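DUF1893 domain-containing protein (Thermotoga maritima, PDB 1VK9) is of unknown function, but has a cytidine deaminase-like fold, binds zinc ions in the crystal and may have catalytic activity. Local coordinates at residues A[17-22]-A[64-68]; A[68-73]-A[90-96]; A[73-78]-A[140-145]. One frame throughout, in Å; residues are numbered along the deposited sequence.

Contact 1: residues A[17-22]-A[64-68]; sequences LLRSAL and SLVID
Residues 17-22 form a piece of alpha helix, with A21 N bonded to L17 O at 2.8 Å and L22 N to L18 O at 2.9 Å. Residues 65-68 are an extended beta strand, and S64 leads into it. The helix lies across one face of the strand. The two short axes approach to 9.6 Å, and their N-to-C directions differ by 40°, with a signed crossing angle of -40°. The CA of L18 lies 7.4 Å from the CA of L65, and the CA of L22 lies 7.7 Å from the CA of I67. L65 and I67 point toward the helix, while V66 between them points away. L65 (chi1 p) sets its CD2 3.8 Å from L18 N and 4.1 Å from L17 CB. L65 CD1 lies 3.8 Å from A21 CB. I67 is extended (chi1 m, chi2 t), so its CD1 reaches the helix, 3.7 Å from A21 CB and 3.8 Å from L22 CD2. The small A21 thus touches both strand side chains. L18 (chi1 t) brings its CD1 to 4.2 Å from L65 CD1. This is the helix-on-sheet packing of an alpha/beta layered fold. L18 and L22 also touch H88, a zinc ligand on the neighbouring strand 86-93. Between the two segments, side-chain contacts are all aliphatic and no polar bond forms, so matching apolar surfaces hold them together.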
loop_
_atom_site.group_PDB
_atom_site.type_symbol
_atom_site.label_atom_id
_atom_site.label_comp_id
_atom_site.label_asym_id
_atom_site.label_seq_id
_atom_site.Cartn_x
_atom_site.Cartn_y
_atom_site.Cartn_z
ATOM N N LEU A 17 2.374 -15.601 -8.629
ATOM C CA LEU A 17 3.292 -14.836 -7.786
ATOM C C LEU A 17 2.516 -14.313 -6.590
ATOM O O LEU A 17 2.991 -14.344 -5.449
ATOM C CB LEU A 17 3.906 -13.673 -8.564
ATOM C CG LEU A 17 5.414 -13.671 -8.831
ATOM C CD1 LEU A 17 5.832 -14.730 -9.872
ATOM C CD2 LEU A 17 5.853 -12.280 -9.281
ATOM N N LEU A 18 1.307 -13.831 -6.861
ATOM C CA LEU A 18 0.400 -13.437 -5.801
ATOM C C LEU A 18 0.164 -14.646 -4.927
ATOM O O LEU A 18 0.318 -14.561 -3.722
ATOM C CB LEU A 18 -0.917 -12.910 -6.370
ATOM C CG LEU A 18 -1.932 -12.423 -5.340
ATOM C CD1 LEU A 18 -1.281 -11.442 -4.380
ATOM C CD2 LEU A 18 -3.146 -11.813 -6.016
ATOM N N ARG A 19 -0.178 -15.773 -5.548
ATOM C CA ARG A 19 -0.369 -17.038 -4.836
ATOM C C ARG A 19 0.813 -17.349 -3.914
ATOM O O ARG A 19 0.614 -17.679 -2.756
ATOM C CB ARG A 19 -0.560 -18.177 -5.833
ATOM C CG ARG A 19 -1.645 -19.187 -5.492
ATOM C CD ARG A 19 -1.671 -20.371 -6.455
ATOM N NE ARG A 19 -2.910 -21.124 -6.325
ATOM N N SER A 20 2.030 -17.220 -4.431
ATOM C CA SER A 20 3.248 -17.487 -3.670
ATOM C C SER A 20 3.484 -16.499 -2.541
ATOM O O SER A 20 3.920 -16.875 -1.461
ATOM C CB SER A 20 4.460 -17.464 -4.599
ATOM O OG SER A 20 4.585 -18.689 -5.286
ATOM N N ALA A 21 3.226 -15.226 -2.803
ATOM C CA ALA A 21 3.468 -14.188 -1.811
ATOM C C ALA A 21 2.497 -14.331 -0.655
ATOM O O ALA A 21 2.856 -14.057 0.486
ATOM C CB ALA A 21 3.363 -12.810 -2.436
ATOM N N LEU A 22 1.275 -14.770 -0.960
ATOM C CA LEU A 22 0.221 -14.915 0.038
ATOM C C LEU A 22 0.593 -16.040 0.997
ATOM O O LEU A 22 0.456 -15.893 2.210
ATOM C CB LEU A 22 -1.146 -15.182 -0.622
ATOM C CG LEU A 22 -1.901 -14.069 -1.381
ATOM C CD1 LEU A 22 -3.050 -14.630 -2.224
ATOM C CD2 LEU A 22 -2.423 -12.987 -0.466
ATOM N N SER A 64 7.197 -5.796 -8.992
ATOM C CA SER A 64 6.933 -6.371 -7.693
ATOM C C SER A 64 5.483 -6.221 -7.330
ATOM O O SER A 64 4.775 -5.402 -7.915
ATOM C CB SER A 64 7.809 -5.707 -6.645
ATOM O OG SER A 64 9.088 -6.302 -6.670
ATOM N N LEU A 65 5.032 -7.025 -6.375
ATOM C CA LEU A 65 3.716 -6.819 -5.793
ATOM C C LEU A 65 3.847 -6.536 -4.307
ATOM O O LEU A 65 4.817 -6.976 -3.669
ATOM C CB LEU A 65 2.790 -8.009 -6.057
ATOM C CG LEU A 65 3.192 -9.353 -5.500
ATOM C CD1 LEU A 65 2.510 -9.577 -4.180
ATOM C CD2 LEU A 65 2.767 -10.393 -6.471
ATOM N N VAL A 66 2.878 -5.793 -3.770
ATOM C CA VAL A 66 2.827 -5.497 -2.342
ATOM C C VAL A 66 1.582 -6.098 -1.718
ATOM O O VAL A 66 0.495 -5.948 -2.254
ATOM C CB VAL A 66 2.811 -3.976 -2.089
ATOM C CG1 VAL A 66 2.535 -3.665 -0.610
ATOM C CG2 VAL A 66 4.109 -3.338 -2.584
ATOM N N ILE A 67 1.749 -6.783 -0.589
ATOM C CA ILE A 67 0.618 -7.202 0.242
ATOM C C ILE A 67 0.584 -6.398 1.537
ATOM O O ILE A 67 1.598 -6.211 2.194
ATOM C CB ILE A 67 0.657 -8.725 0.546
ATOM C CG1 ILE A 67 0.683 -9.530 -0.757
ATOM C CG2 ILE A 67 -0.554 -9.127 1.430
ATOM C CD1 ILE A 67 0.802 -11.014 -0.542
ATOM N N ASP A 68 -0.591 -5.930 1.905
ATOM C CA ASP A 68 -0.738 -5.104 3.084
ATOM C C ASP A 68 -2.010 -5.497 3.848
ATOM O O ASP A 68 -3.042 -5.786 3.248
ATOM C CB ASP A 68 -0.766 -3.632 2.667
ATOM C CG ASP A 68 -0.488 -2.694 3.817
ATOM O OD1 ASP A 68 -0.398 -3.167 4.971
ATOM O OD2 ASP A 68 -0.349 -1.469 3.671
#

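Contact 2: residues A[68-73]-A[90-96]; sequences DKMVGK and KVISKPA
Four main-chain hydrogen bonds pair the segments in parallel: K90 N to D68 O (2.9 Å), V91 N to K69 O (3.0 Å), V71 N to V91 O (2.8 Å) and S93 N to V71 O (3.0 Å). M70 pairs with V91 and V71 with I92 (CA-CA 4.9 and 4.6 Å). K69 and K90 have helix-like phi/psi, and both chains turn there. Selenomethionine M70 SE sits 3.7 Å from V91 CG1 on one face; V71 CG1 is 4.1 Å from A96 CB on the other. G72 is the N-cap of helix 73-82, and S93 that of helix 94-102. S93 OG accepts a weak bond from A96 N at 3.5 Å and is also hydrogen-bonded to E128 OE2. K73 CD lies 4.1 Å from P95 CB, and K73 NZ hydrogen-bonds M134 O and L132 O. D68 OD1 is covalently linked to an unknown ligand, consistent with the reported ADP-ribosylation. The pairing closes the beta-alpha-beta unit of strand 70-71, helix 73-82 and strand 86-93, with strand 111-113 beyond I92.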
loop_
_atom_site.group_PDB
_atom_site.type_symbol
_atom_site.label_atom_id
_atom_site.label_comp_id
_atom_site.label_asym_id
_atom_site.label_seq_id
_atom_site.Cartn_x
_atom_site.Cartn_y
_atom_site.Cartn_z
ATOM N N ASP A 68 -0.591 -5.930 1.905
ATOM C CA ASP A 68 -0.738 -5.104 3.084
ATOM C C ASP A 68 -2.010 -5.497 3.848
ATOM O O ASP A 68 -3.042 -5.786 3.248
ATOM C CB ASP A 68 -0.766 -3.632 2.667
ATOM C CG ASP A 68 -0.488 -2.694 3.817
ATOM O OD1 ASP A 68 -0.398 -3.167 4.971
ATOM O OD2 ASP A 68 -0.349 -1.469 3.671
ATOM N N LYS A 69 -1.915 -5.523 5.174
ATOM C CA LYS A 69 -2.997 -5.954 6.069
ATOM C C LYS A 69 -4.160 -4.928 6.035
ATOM O O LYS A 69 -5.343 -5.289 6.009
ATOM C CB LYS A 69 -2.432 -6.046 7.489
ATOM C CG LYS A 69 -2.758 -7.274 8.300
ATOM C CD LYS A 69 -2.117 -7.096 9.689
ATOM C CE LYS A 69 -2.063 -8.375 10.485
ATOM N NZ LYS A 69 -3.261 -8.417 11.357
HETATM N N MSE A 70 -3.810 -3.647 6.024
HETATM C CA MSE A 70 -4.777 -2.596 6.212
HETATM C C MSE A 70 -4.380 -1.408 5.346
HETATM O O MSE A 70 -3.404 -0.718 5.643
HETATM C CB MSE A 70 -4.795 -2.207 7.697
HETATM C CG MSE A 70 -5.775 -1.085 8.071
HETATM SE SE MSE A 70 -7.681 -1.554 7.742
HETATM C CE MSE A 70 -8.042 -3.012 9.179
ATOM N N VAL A 71 -5.114 -1.173 4.262
ATOM C CA VAL A 71 -4.732 -0.109 3.350
ATOM C C VAL A 71 -5.696 1.071 3.442
ATOM O O VAL A 71 -6.851 1.001 2.980
ATOM C CB VAL A 71 -4.538 -0.624 1.908
ATOM C CG1 VAL A 71 -4.252 0.517 0.949
ATOM C CG2 VAL A 71 -3.374 -1.562 1.862
ATOM N N GLY A 72 -5.220 2.145 4.068
ATOM C CA GLY A 72 -5.976 3.383 4.136
ATOM C C GLY A 72 -5.442 4.362 3.110
ATOM O O GLY A 72 -4.510 4.040 2.369
ATOM N N LYS A 73 -6.013 5.559 3.069
ATOM C CA LYS A 73 -5.533 6.599 2.156
ATOM C C LYS A 73 -4.038 6.919 2.331
ATOM O O LYS A 73 -3.300 7.110 1.345
ATOM C CB LYS A 73 -6.345 7.864 2.341
ATOM C CG LYS A 73 -6.613 8.593 1.090
ATOM C CD LYS A 73 -7.373 9.855 1.403
ATOM C CE LYS A 73 -7.288 10.773 0.245
ATOM N NZ LYS A 73 -8.527 11.500 0.092
ATOM N N LYS A 90 -5.605 -6.920 2.500
ATOM C CA LYS A 90 -6.509 -7.820 3.209
ATOM C C LYS A 90 -7.780 -7.046 3.591
ATOM O O LYS A 90 -8.889 -7.546 3.434
ATOM C CB LYS A 90 -5.829 -8.482 4.406
ATOM C CG LYS A 90 -6.754 -9.365 5.226
ATOM C CD LYS A 90 -5.986 -10.152 6.271
ATOM C CE LYS A 90 -6.945 -10.827 7.229
ATOM N NZ LYS A 90 -6.432 -12.167 7.578
ATOM N N VAL A 91 -7.600 -5.817 4.065
ATOM C CA VAL A 91 -8.692 -4.873 4.257
ATOM C C VAL A 91 -8.278 -3.547 3.624
ATOM O O VAL A 91 -7.161 -3.076 3.862
ATOM C CB VAL A 91 -8.967 -4.575 5.760
ATOM C CG1 VAL A 91 -10.155 -3.647 5.904
ATOM C CG2 VAL A 91 -9.217 -5.800 6.521
ATOM N N ILE A 92 -9.180 -2.949 2.847
ATOM C CA ILE A 92 -8.981 -1.624 2.267
ATOM C C ILE A 92 -10.103 -0.676 2.682
ATOM O O ILE A 92 -11.266 -1.076 2.758
ATOM C CB ILE A 92 -8.919 -1.738 0.735
ATOM C CG1 ILE A 92 -8.411 -0.454 0.106
ATOM C CG2 ILE A 92 -10.286 -2.099 0.135
ATOM C CD1 ILE A 92 -7.893 -0.656 -1.316
ATOM N N SER A 93 -9.772 0.582 2.947
ATOM C CA SER A 93 -10.807 1.557 3.265
ATOM C C SER A 93 -11.311 2.182 1.983
ATOM O O SER A 93 -10.595 2.221 0.983
ATOM C CB SER A 93 -10.281 2.630 4.203
ATOM O OG SER A 93 -9.536 3.590 3.488
ATOM N N LYS A 94 -12.545 2.674 2.020
ATOM C CA LYS A 94 -13.186 3.299 0.875
ATOM C C LYS A 94 -12.376 4.459 0.273
ATOM O O LYS A 94 -12.292 4.540 -0.940
ATOM C CB LYS A 94 -14.602 3.753 1.239
ATOM C CG LYS A 94 -15.521 3.996 0.059
ATOM C CD LYS A 94 -16.946 4.208 0.544
ATOM C CE LYS A 94 -17.441 5.622 0.253
ATOM N NZ LYS A 94 -18.490 6.007 1.223
ATOM N N PRO A 95 -11.814 5.366 1.083
ATOM C CA PRO A 95 -10.955 6.416 0.550
ATOM C C PRO A 95 -9.801 5.846 -0.249
ATOM O O PRO A 95 -9.543 6.344 -1.344
ATOM C CB PRO A 95 -10.455 7.119 1.808
ATOM C CG PRO A 95 -11.564 6.949 2.797
ATOM C CD PRO A 95 -12.003 5.536 2.541
ATOM N N ALA A 96 -9.149 4.807 0.262
ATOM C CA ALA A 96 -8.030 4.195 -0.440
ATOM C C ALA A 96 -8.493 3.606 -1.767
ATOM O O ALA A 96 -7.907 3.896 -2.811
ATOM C CB ALA A 96 -7.323 3.153 0.430
#

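Contact 3: residues A[73-78]-A[140-145]; sequences KAAASF and IIRIVL
Two alpha helices meet here at a steep angle. Their short axes come within 9.4 Å, and the N-to-C directions differ by 115° (signed crossing angle -115°). Residues 73-78 are the first turns of one helix, and residues 140-145 belong to the last helix of the chain. The closest CA pair is F78 with I141, at 6.1 Å. The main bump is the ring of F78 (chi1 m, chi2 -81°), the residue with the most surface covered. It enters a hollow made by I141, V144 and L145. I141 CG1 lies over one face of the F78 ring, 3.8 Å from the centroid and 14° off the normal, a CH-pi contact. I141 CG2 is 3.7 Å from F78 CE1. Near the ring plane, V144 CG1 is 3.7 Å from F78 CE2, and L145 CD2 is 4.1 Å from F78 CZ. From the other helix, I140 (chi1 m, chi2 t) points into the hollow between K73, A74 and S77. I140 CD1 lies 3.8 Å from K73 CE, and I140 CG2 3.4 Å from S77 OG and 4.2 Å from A74 CA. The small A74 and S77 let I140 come close. S77 OG turns back to its own helix and donates to K73 O at 3.1 Å. I141 CD1 also rests 3.4 Å from S77 O. F55 of helix 49-57 adds an edge-to-face ring contact to F78. The backbone amides of A74 and A75 hydrogen-bond the unknown ligand. The C-terminal helix thus packs across the crossover helix of the beta-alpha-beta unit, beside helices 49-57 and 126-132, in a cytidine deaminase-like fold.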
loop_
_atom_site.group_PDB
_atom_site.type_symbol
_atom_site.label_atom_id
_atom_site.label_comp_id
_atom_site.label_asym_id
_atom_site.label_seq_id
_atom_site.Cartn_x
_atom_site.Cartn_y
_atom_site.Cartn_z
ATOM N N LYS A 73 -6.013 5.559 3.069
ATOM C CA LYS A 73 -5.533 6.599 2.156
ATOM C C LYS A 73 -4.038 6.919 2.331
ATOM O O LYS A 73 -3.300 7.110 1.345
ATOM C CB LYS A 73 -6.345 7.864 2.341
ATOM C CG LYS A 73 -6.613 8.593 1.090
ATOM C CD LYS A 73 -7.373 9.855 1.403
ATOM C CE LYS A 73 -7.288 10.773 0.245
ATOM N NZ LYS A 73 -8.527 11.500 0.092
ATOM N N ALA A 74 -3.598 6.982 3.587
ATOM C CA ALA A 74 -2.201 7.265 3.856
ATOM C C ALA A 74 -1.293 6.233 3.167
ATOM O O ALA A 74 -0.464 6.638 2.357
ATOM C CB ALA A 74 -1.948 7.343 5.308
ATOM N N ALA A 75 -1.489 4.926 3.422
ATOM C CA ALA A 75 -0.697 3.857 2.784
ATOM C C ALA A 75 -0.880 3.816 1.276
ATOM O O ALA A 75 0.081 3.594 0.528
ATOM C CB ALA A 75 -1.027 2.508 3.374
ATOM N N ALA A 76 -2.114 4.019 0.816
ATOM C CA ALA A 76 -2.375 4.054 -0.624
ATOM C C ALA A 76 -1.463 5.085 -1.313
ATOM O O ALA A 76 -0.876 4.794 -2.350
ATOM C CB ALA A 76 -3.826 4.348 -0.901
ATOM N N SER A 77 -1.316 6.262 -0.707
ATOM C CA SER A 77 -0.485 7.316 -1.264
ATOM C C SER A 77 0.965 6.873 -1.394
ATOM O O SER A 77 1.589 7.036 -2.453
ATOM C CB SER A 77 -0.578 8.586 -0.423
ATOM O OG SER A 77 -1.882 9.133 -0.487
ATOM N N PHE A 78 1.513 6.315 -0.320
ATOM C CA PHE A 78 2.887 5.827 -0.366
ATOM C C PHE A 78 3.030 4.755 -1.452
ATOM O O PHE A 78 3.900 4.851 -2.333
ATOM C CB PHE A 78 3.304 5.285 0.989
ATOM C CG PHE A 78 3.696 6.349 1.966
ATOM C CD1 PHE A 78 4.962 6.910 1.932
ATOM C CD2 PHE A 78 2.808 6.788 2.919
ATOM C CE1 PHE A 78 5.320 7.893 2.825
ATOM C CE2 PHE A 78 3.169 7.766 3.820
ATOM C CZ PHE A 78 4.421 8.322 3.767
ATOM N N ILE A 140 0.123 14.158 0.639
ATOM C CA ILE A 140 -0.135 13.228 1.733
ATOM C C ILE A 140 1.126 12.574 2.322
ATOM O O ILE A 140 1.340 12.629 3.530
ATOM C CB ILE A 140 -1.191 12.191 1.289
ATOM C CG1 ILE A 140 -2.558 12.892 1.093
ATOM C CG2 ILE A 140 -1.294 11.049 2.281
ATOM C CD1 ILE A 140 -3.668 12.026 0.611
ATOM N N ILE A 141 1.941 11.955 1.472
ATOM C CA ILE A 141 3.276 11.465 1.814
ATOM C C ILE A 141 4.088 12.542 2.600
ATOM O O ILE A 141 4.634 12.284 3.671
ATOM C CB ILE A 141 4.023 11.051 0.490
ATOM C CG1 ILE A 141 3.483 9.736 -0.069
ATOM C CG2 ILE A 141 5.521 10.891 0.701
ATOM C CD1 ILE A 141 3.644 9.554 -1.573
ATOM N N ARG A 142 4.174 13.749 2.064
ATOM C CA ARG A 142 4.886 14.813 2.742
ATOM C C ARG A 142 4.329 15.022 4.183
ATOM O O ARG A 142 5.087 14.978 5.144
ATOM C CB ARG A 142 4.924 16.089 1.861
ATOM C CG ARG A 142 5.073 17.460 2.621
ATOM C CD ARG A 142 5.521 18.682 1.747
ATOM N NE ARG A 142 6.313 18.241 0.594
ATOM C CZ ARG A 142 5.827 17.981 -0.621
ATOM N NH1 ARG A 142 4.532 18.143 -0.881
ATOM N NH2 ARG A 142 6.643 17.566 -1.586
ATOM N N ILE A 143 3.023 15.208 4.352
ATOM C CA ILE A 143 2.496 15.459 5.690
ATOM C C ILE A 143 2.678 14.256 6.615
ATOM O O ILE A 143 2.986 14.440 7.796
ATOM C CB ILE A 143 1.016 15.969 5.689
ATOM C CG1 ILE A 143 0.751 16.820 6.941
ATOM C CG2 ILE A 143 0.031 14.815 5.649
ATOM C CD1 ILE A 143 -0.610 17.555 6.979
ATOM N N VAL A 144 2.514 13.037 6.106
ATOM C CA VAL A 144 2.699 11.874 6.976
ATOM C C VAL A 144 4.146 11.786 7.462
ATOM O O VAL A 144 4.395 11.519 8.644
ATOM C CB VAL A 144 2.259 10.553 6.332
ATOM C CG1 VAL A 144 2.718 9.358 7.171
ATOM C CG2 VAL A 144 0.753 10.535 6.180
ATOM N N LEU A 145 5.096 12.042 6.569
ATOM C CA LEU A 145 6.503 11.994 6.948
ATOM C C LEU A 145 6.847 13.002 8.035
ATOM O O LEU A 145 7.732 12.758 8.862
ATOM C CB LEU A 145 7.403 12.179 5.733
ATOM C CG LEU A 145 7.396 10.994 4.770
ATOM C CD1 LEU A 145 8.213 11.308 3.538
ATOM C CD2 LEU A 145 7.901 9.736 5.451
#

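Overall arrangement
From the N terminus, contact 1 comes first. It closes a loop of 41 residues and brings helix 15-27 onto strand 65-68. D68, the last residue of segment 64-68, is also the first of contact 2, so the two follow in series on one sheet. Contact 2 spans only 16 residues and closes the crossover through helix 73-82. Contact 3 opens at K73, which it shares with contact 2, and closes the longest loop, 61 residues, up to helix 137-145. Contacts 2 and 3 therefore cross along the chain. They also touch through A76, which meets A96 and V71. D68 packs on A75, so contacts 1 and 3 touch, although their centres are about 22 Å apart. The three join the first helix, the sheet and the last helix.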